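Putative surface-anchored fimbrial subunit (Corynebacterium diphtheriae, PDB 3HR6) forms the shaft of the SpaA-type pilus as its major pilin, a chain of tandem Ig-like modules stabilised by isopeptide and disulfide bonds. Local coordinates at residues A[38-43]-A[102-107]; A[109-114]-A[139-144]. One frame throughout, in Å; residues are numbered along the deposited sequence.

Contact 1. Residues A[38-43]-A[102-107]; sequences SFTLYR and VQELNG
Thr-40 and Val-102 face each other as an antiparallel hydrogen-bonded pair, N to O in both directions, while Phe-39 and Gln-103 form the adjoining non-hydrogen-bonded pair with CA atoms 4.3 Å apart; one further backbone bond, Glu-104 N to Ser-38 O, carries the pairing toward the turn. Side-chain bonds add to this pairing. Thr-40 OG1 donates to Glu-104 OE2 at 2.5 Å, using the anti lone pair of that oxygen. The Glu-104 chain bends at chi2 (-76°), which turns its CD toward Thr-40. The same OE2 receives a bond from a water that lies in the plane of the Tyr-42 ring and is 2.5 Å from Tyr-42 OH, so two bonds grip one carboxylate oxygen. Thr-40 OG1 is also bonded to Thr-81 of strand 76-83. Val-102 CG2 comes to 3.6 Å from Tyr-42 CE2, the two side chains crossing at a slant.

Phe-39 and Gln-103 meet on the other face of the sheet. Gln-103 CG sits over one face of the phenyl ring, offset toward its rim and 4.1 Å from the centroid, a CH-pi contact, and the amide plane is inclined 26° to the ring. The amide itself is held at both ends: OE1 accepts from Ser-114 N, and NE2 donates to a water that also takes Ser-38 N and gives to Glu-104 O. At the start of strand 38-44, Ser-38 OG lies anti to its backbone N (chi1 175°) and donates to Asn-106 OD1 at 2.7 Å, the donor tilted from the carbonyl plane. This is antiparallel beta pairing prolonged by side-chain bonds into a loop, joining neighbouring strands 38-44 and 97-103 in the N-terminal domain of the pilin.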
loop_
_atom_site.group_PDB
_atom_site.type_symbol
_atom_site.label_atom_id
_atom_site.label_comp_id
_atom_site.label_asym_id
_atom_site.label_seq_id
_atom_site.Cartn_x
_atom_site.Cartn_y
_atom_site.Cartn_z
ATOM N N SER A 38 1.938 6.700 -20.171
ATOM C CA SER A 38 3.162 6.307 -20.847
ATOM C C SER A 38 2.837 5.487 -22.079
ATOM O O SER A 38 2.091 4.518 -22.011
ATOM C CB SER A 38 4.035 5.491 -19.889
ATOM O OG SER A 38 5.167 5.005 -20.591
ATOM N N PHE A 39 3.401 5.896 -23.212
ATOM C CA PHE A 39 3.186 5.252 -24.466
ATOM C C PHE A 39 4.487 4.978 -25.155
ATOM O O PHE A 39 5.387 5.804 -25.132
ATOM C CB PHE A 39 2.355 6.143 -25.376
ATOM C CG PHE A 39 0.955 6.319 -24.910
ATOM C CD1 PHE A 39 -0.060 5.464 -25.342
ATOM C CD2 PHE A 39 0.640 7.354 -24.062
ATOM C CE1 PHE A 39 -1.360 5.626 -24.891
ATOM C CE2 PHE A 39 -0.634 7.528 -23.619
ATOM C CZ PHE A 39 -1.653 6.660 -24.037
ATOM N N THR A 40 4.555 3.822 -25.797
ATOM C CA THR A 40 5.627 3.531 -26.718
ATOM C C THR A 40 5.068 3.531 -28.155
ATOM O O THR A 40 4.019 2.927 -28.448
ATOM C CB THR A 40 6.303 2.203 -26.363
ATOM O OG1 THR A 40 6.813 2.287 -25.029
ATOM C CG2 THR A 40 7.447 1.889 -27.318
ATOM N N LEU A 41 5.779 4.238 -29.031
ATOM C CA LEU A 41 5.531 4.217 -30.456
ATOM C C LEU A 41 6.449 3.194 -31.127
ATOM O O LEU A 41 7.654 3.213 -30.925
ATOM C CB LEU A 41 5.741 5.611 -31.055
ATOM C CG LEU A 41 5.301 5.773 -32.515
ATOM C CD1 LEU A 41 3.759 5.760 -32.659
ATOM C CD2 LEU A 41 5.905 7.047 -33.114
ATOM N N TYR A 42 5.854 2.285 -31.893
ATOM C CA TYR A 42 6.563 1.337 -32.753
ATOM C C TYR A 42 6.216 1.575 -34.208
ATOM O O TYR A 42 5.056 1.904 -34.533
ATOM C CB TYR A 42 6.126 -0.095 -32.443
ATOM C CG TYR A 42 6.471 -0.572 -31.048
ATOM C CD1 TYR A 42 7.699 -1.186 -30.810
ATOM C CD2 TYR A 42 5.584 -0.439 -29.991
ATOM C CE1 TYR A 42 8.041 -1.634 -29.570
ATOM C CE2 TYR A 42 5.903 -0.900 -28.734
ATOM C CZ TYR A 42 7.161 -1.487 -28.529
ATOM O OH TYR A 42 7.535 -1.956 -27.307
ATOM N N ARG A 43 7.188 1.352 -35.087
ATOM C CA ARG A 43 6.940 1.312 -36.536
ATOM C C ARG A 43 6.594 -0.120 -36.955
ATOM O O ARG A 43 7.233 -1.063 -36.496
ATOM C CB ARG A 43 8.159 1.790 -37.318
ATOM C CG ARG A 43 7.961 1.745 -38.849
ATOM C CD ARG A 43 9.007 2.556 -39.601
ATOM N NE ARG A 43 9.154 3.887 -39.010
ATOM C CZ ARG A 43 10.201 4.322 -38.298
ATOM N NH1 ARG A 43 11.269 3.551 -38.073
ATOM N NH2 ARG A 43 10.175 5.562 -37.801
ATOM N N VAL A 102 1.480 1.796 -28.182
ATOM C CA VAL A 102 1.275 0.876 -27.058
ATOM C C VAL A 102 1.288 1.663 -25.758
ATOM O O VAL A 102 2.315 2.181 -25.358
ATOM C CB VAL A 102 2.346 -0.242 -27.005
ATOM C CG1 VAL A 102 2.137 -1.147 -25.775
ATOM C CG2 VAL A 102 2.305 -1.077 -28.275
ATOM N N GLN A 103 0.160 1.755 -25.075
ATOM C CA GLN A 103 0.195 2.289 -23.713
ATOM C C GLN A 103 0.889 1.293 -22.791
ATOM O O GLN A 103 0.647 0.092 -22.869
ATOM C CB GLN A 103 -1.182 2.591 -23.135
ATOM C CG GLN A 103 -1.048 3.407 -21.853
ATOM C CD GLN A 103 -2.353 3.962 -21.307
ATOM O OE1 GLN A 103 -3.444 3.761 -21.870
ATOM N NE2 GLN A 103 -2.247 4.693 -20.191
ATOM N N GLU A 104 1.715 1.821 -21.901
ATOM C CA GLU A 104 2.552 1.010 -21.028
ATOM C C GLU A 104 2.023 1.064 -19.603
ATOM O O GLU A 104 1.200 1.894 -19.249
ATOM C CB GLU A 104 3.953 1.551 -21.048
ATOM C CG GLU A 104 4.599 1.576 -22.442
ATOM C CD GLU A 104 5.068 0.220 -22.944
ATOM O OE1 GLU A 104 4.628 -0.828 -22.441
ATOM O OE2 GLU A 104 5.888 0.214 -23.880
ATOM N N LEU A 105 2.575 0.190 -18.782
ATOM C CA LEU A 105 2.172 0.027 -17.398
ATOM C C LEU A 105 3.006 0.860 -16.424
ATOM O O LEU A 105 2.843 0.735 -15.203
ATOM C CB LEU A 105 2.245 -1.467 -17.053
ATOM C CG LEU A 105 1.174 -2.352 -17.686
ATOM C CD1 LEU A 105 1.527 -3.830 -17.383
ATOM C CD2 LEU A 105 -0.227 -2.005 -17.199
ATOM N N ASN A 106 3.907 1.703 -16.955
ATOM C CA ASN A 106 4.813 2.558 -16.183
ATOM C C ASN A 106 4.453 4.084 -16.216
ATOM O O ASN A 106 5.331 4.978 -16.112
ATOM C CB ASN A 106 6.251 2.336 -16.651
ATOM C CG ASN A 106 6.516 2.908 -18.024
ATOM O OD1 ASN A 106 5.584 3.089 -18.800
ATOM N ND2 ASN A 106 7.782 3.248 -18.320
ATOM N N GLY A 107 3.162 4.387 -16.361
ATOM C CA GLY A 107 2.683 5.774 -16.241
ATOM C C GLY A 107 2.843 6.298 -14.833
ATOM O O GLY A 107 3.154 5.517 -13.927
HETATM O O HOH W 1 0.394 4.456 -18.836
HETATM O O HOH W 2 5.758 -2.038 -25.490
#

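Contact 2. Residues A[109-114]-A[139-144]; sequences EAVVRS and PKHQAL
A short antiparallel beta bridge, with Val-112 opposite Gln-142, attaches the brief strand 111-112 to the end of the long strand 131-143. Its two backbone bonds run Val-112 N to Gln-142 O (2.8 Å) and Gln-142 N to Val-112 O (3.0 Å). Side chains secure the segments to either side of this pair. His-141 CG stands between its backbone N and carbonyl carbon (chi1 65°), and the imidazole is met by Val-111, whose CG1 approaches CD2 to 3.5 Å while CG2 lies near CG and CD2. Both methyls thus pack on the histidine, and His-141 CB comes within 3.1 Å of Val-112 O.

Beyond Val-112, Ser-114 OG lies 2.7 Å from Lys-140 O and also touches Pro-139 CB at 3.3 Å. At the other end the segments are joined by water and a methyl group: a water donates to Ala-110 O and accepts from Leu-144 N, and Leu-144 CD1 packs on Ala-110 CB at 4.0 Å. Gln-142 bends at chi2 (81°), which turns its CD back, and OE1 lies 4.0 Å from Val-112 CG1; its amide bonds outward, NE2 to Gly-14 O and OE1 from Ala-179 N.

Arg-113 points away from strand 131-143 and makes a salt bridge with Glu-185, while Val-112 and Gln-142 both pack on Ile-178. Strand 5-13 runs parallel to strand 131-143, bonding its backbone to Pro-139 and His-141 through Leu-12, and strand 97-103 supplies Gln-103 against Val-111 and His-141.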
loop_
_atom_site.group_PDB
_atom_site.type_symbol
_atom_site.label_atom_id
_atom_site.label_comp_id
_atom_site.label_asym_id
_atom_site.label_seq_id
_atom_site.Cartn_x
_atom_site.Cartn_y
_atom_site.Cartn_z
ATOM N N GLU A 109 0.567 7.305 -12.868
ATOM C CA GLU A 109 -0.479 6.647 -12.107
ATOM C C GLU A 109 -0.818 5.335 -12.796
ATOM O O GLU A 109 -0.765 5.219 -14.033
ATOM C CB GLU A 109 -1.753 7.486 -12.056
ATOM C CG GLU A 109 -1.658 8.851 -11.470
ATOM C CD GLU A 109 -2.998 9.560 -11.602
ATOM O OE1 GLU A 109 -3.404 9.884 -12.756
ATOM O OE2 GLU A 109 -3.660 9.738 -10.548
ATOM N N ALA A 110 -1.184 4.342 -12.010
ATOM C CA ALA A 110 -1.669 3.090 -12.531
ATOM C C ALA A 110 -3.100 3.222 -13.069
ATOM O O ALA A 110 -3.970 3.819 -12.432
ATOM C CB ALA A 110 -1.613 2.045 -11.451
ATOM N N VAL A 111 -3.286 2.721 -14.280
ATOM C CA VAL A 111 -4.608 2.659 -14.932
ATOM C C VAL A 111 -4.837 1.308 -15.635
ATOM O O VAL A 111 -3.889 0.575 -15.914
ATOM C CB VAL A 111 -4.741 3.796 -15.980
ATOM C CG1 VAL A 111 -4.646 5.216 -15.362
ATOM C CG2 VAL A 111 -3.672 3.637 -17.111
ATOM N N VAL A 112 -6.083 1.053 -16.060
ATOM C CA VAL A 112 -6.389 -0.031 -16.960
ATOM C C VAL A 112 -6.114 0.553 -18.346
ATOM O O VAL A 112 -6.853 1.399 -18.853
ATOM C CB VAL A 112 -7.842 -0.534 -16.828
ATOM C CG1 VAL A 112 -8.099 -1.733 -17.755
ATOM C CG2 VAL A 112 -8.125 -0.918 -15.343
ATOM N N ARG A 113 -4.998 0.134 -18.906
ATOM C CA ARG A 113 -4.416 0.779 -20.081
ATOM C C ARG A 113 -5.149 0.469 -21.338
ATOM O O ARG A 113 -5.838 -0.540 -21.444
ATOM C CB ARG A 113 -2.945 0.389 -20.224
ATOM C CG ARG A 113 -2.717 -1.081 -20.407
ATOM C CD ARG A 113 -1.289 -1.344 -20.836
ATOM N NE ARG A 113 -0.950 -2.758 -20.743
ATOM C CZ ARG A 113 0.219 -3.270 -21.109
ATOM N NH1 ARG A 113 1.161 -2.492 -21.628
ATOM N NH2 ARG A 113 0.439 -4.578 -20.960
ATOM N N SER A 114 -4.953 1.355 -22.314
ATOM C CA SER A 114 -5.446 1.170 -23.649
ATOM C C SER A 114 -4.739 -0.015 -24.285
ATOM O O SER A 114 -3.572 -0.260 -24.000
ATOM C CB SER A 114 -5.179 2.425 -24.487
ATOM O OG SER A 114 -5.686 3.602 -23.866
ATOM N N PRO A 139 -6.689 7.219 -27.500
ATOM C CA PRO A 139 -6.923 5.969 -26.770
ATOM C C PRO A 139 -7.537 6.221 -25.373
ATOM O O PRO A 139 -7.170 7.200 -24.717
ATOM C CB PRO A 139 -5.520 5.388 -26.664
ATOM C CG PRO A 139 -4.644 6.602 -26.626
ATOM C CD PRO A 139 -5.246 7.482 -27.670
ATOM N N LYS A 140 -8.490 5.375 -24.974
ATOM C CA LYS A 140 -9.151 5.458 -23.678
ATOM C C LYS A 140 -8.536 4.485 -22.695
ATOM O O LYS A 140 -8.200 3.359 -23.038
ATOM C CB LYS A 140 -10.647 5.116 -23.798
ATOM C CG LYS A 140 -11.548 6.263 -24.186
ATOM C CD LYS A 140 -11.192 6.988 -25.470
ATOM C CE LYS A 140 -11.910 6.524 -26.745
ATOM N NZ LYS A 140 -11.531 7.419 -27.917
ATOM N N HIS A 141 -8.406 4.924 -21.454
ATOM C CA HIS A 141 -8.028 4.054 -20.346
ATOM C C HIS A 141 -8.999 4.308 -19.213
ATOM O O HIS A 141 -9.787 5.248 -19.252
ATOM C CB HIS A 141 -6.608 4.312 -19.865
ATOM C CG HIS A 141 -6.432 5.669 -19.277
ATOM N ND1 HIS A 141 -6.027 6.755 -20.019
ATOM C CD2 HIS A 141 -6.677 6.132 -18.029
ATOM C CE1 HIS A 141 -6.013 7.831 -19.247
ATOM N NE2 HIS A 141 -6.393 7.480 -18.032
ATOM N N GLN A 142 -8.966 3.434 -18.214
ATOM C CA GLN A 142 -9.842 3.574 -17.057
ATOM C C GLN A 142 -9.007 3.678 -15.812
ATOM O O GLN A 142 -8.019 2.995 -15.638
ATOM C CB GLN A 142 -10.865 2.429 -16.948
ATOM C CG GLN A 142 -11.900 2.352 -18.090
ATOM C CD GLN A 142 -11.407 1.679 -19.339
ATOM O OE1 GLN A 142 -10.965 0.524 -19.311
ATOM N NE2 GLN A 142 -11.476 2.396 -20.467
ATOM N N ALA A 143 -9.432 4.573 -14.936
ATOM C CA ALA A 143 -8.749 4.798 -13.695
ATOM C C ALA A 143 -8.997 3.657 -12.689
ATOM O O ALA A 143 -10.020 2.980 -12.713
ATOM C CB ALA A 143 -9.216 6.139 -13.084
ATOM N N LEU A 144 -8.025 3.507 -11.813
ATOM C CA LEU A 144 -8.099 2.665 -10.627
ATOM C C LEU A 144 -8.298 3.578 -9.416
ATOM O O LEU A 144 -7.573 4.567 -9.218
ATOM C CB LEU A 144 -6.817 1.867 -10.460
ATOM C CG LEU A 144 -6.701 0.707 -11.458
ATOM C CD1 LEU A 144 -5.239 0.312 -11.681
ATOM C CD2 LEU A 144 -7.534 -0.424 -10.931
HETATM O O HOH W 3 -5.825 5.585 -11.985
HETATM O O HOH W 4 -8.986 -0.299 -20.780
#

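Overall arrangement
Contacts 1 and 2 belong to one mixed sheet of the N-terminal domain, and their centres lie 12 Å apart. They are in series along the chain: strand 97-103 of contact 1 leads through the loop after it to strand 111-112 of contact 2. Both are largely buried and both use bridging waters, yet their chemistry differs. In contact 1 regular strand pairing is supplemented by direct side-chain hydrogen bonds and a CH-pi contact, whereas contact 2 has a single firm bridge, with aliphatic packing on an imidazole. Gln-103 ties the two together, its backbone O also accepting from Arg-113 NH1. Leu-105 packs against the Arg-113 guanidinium.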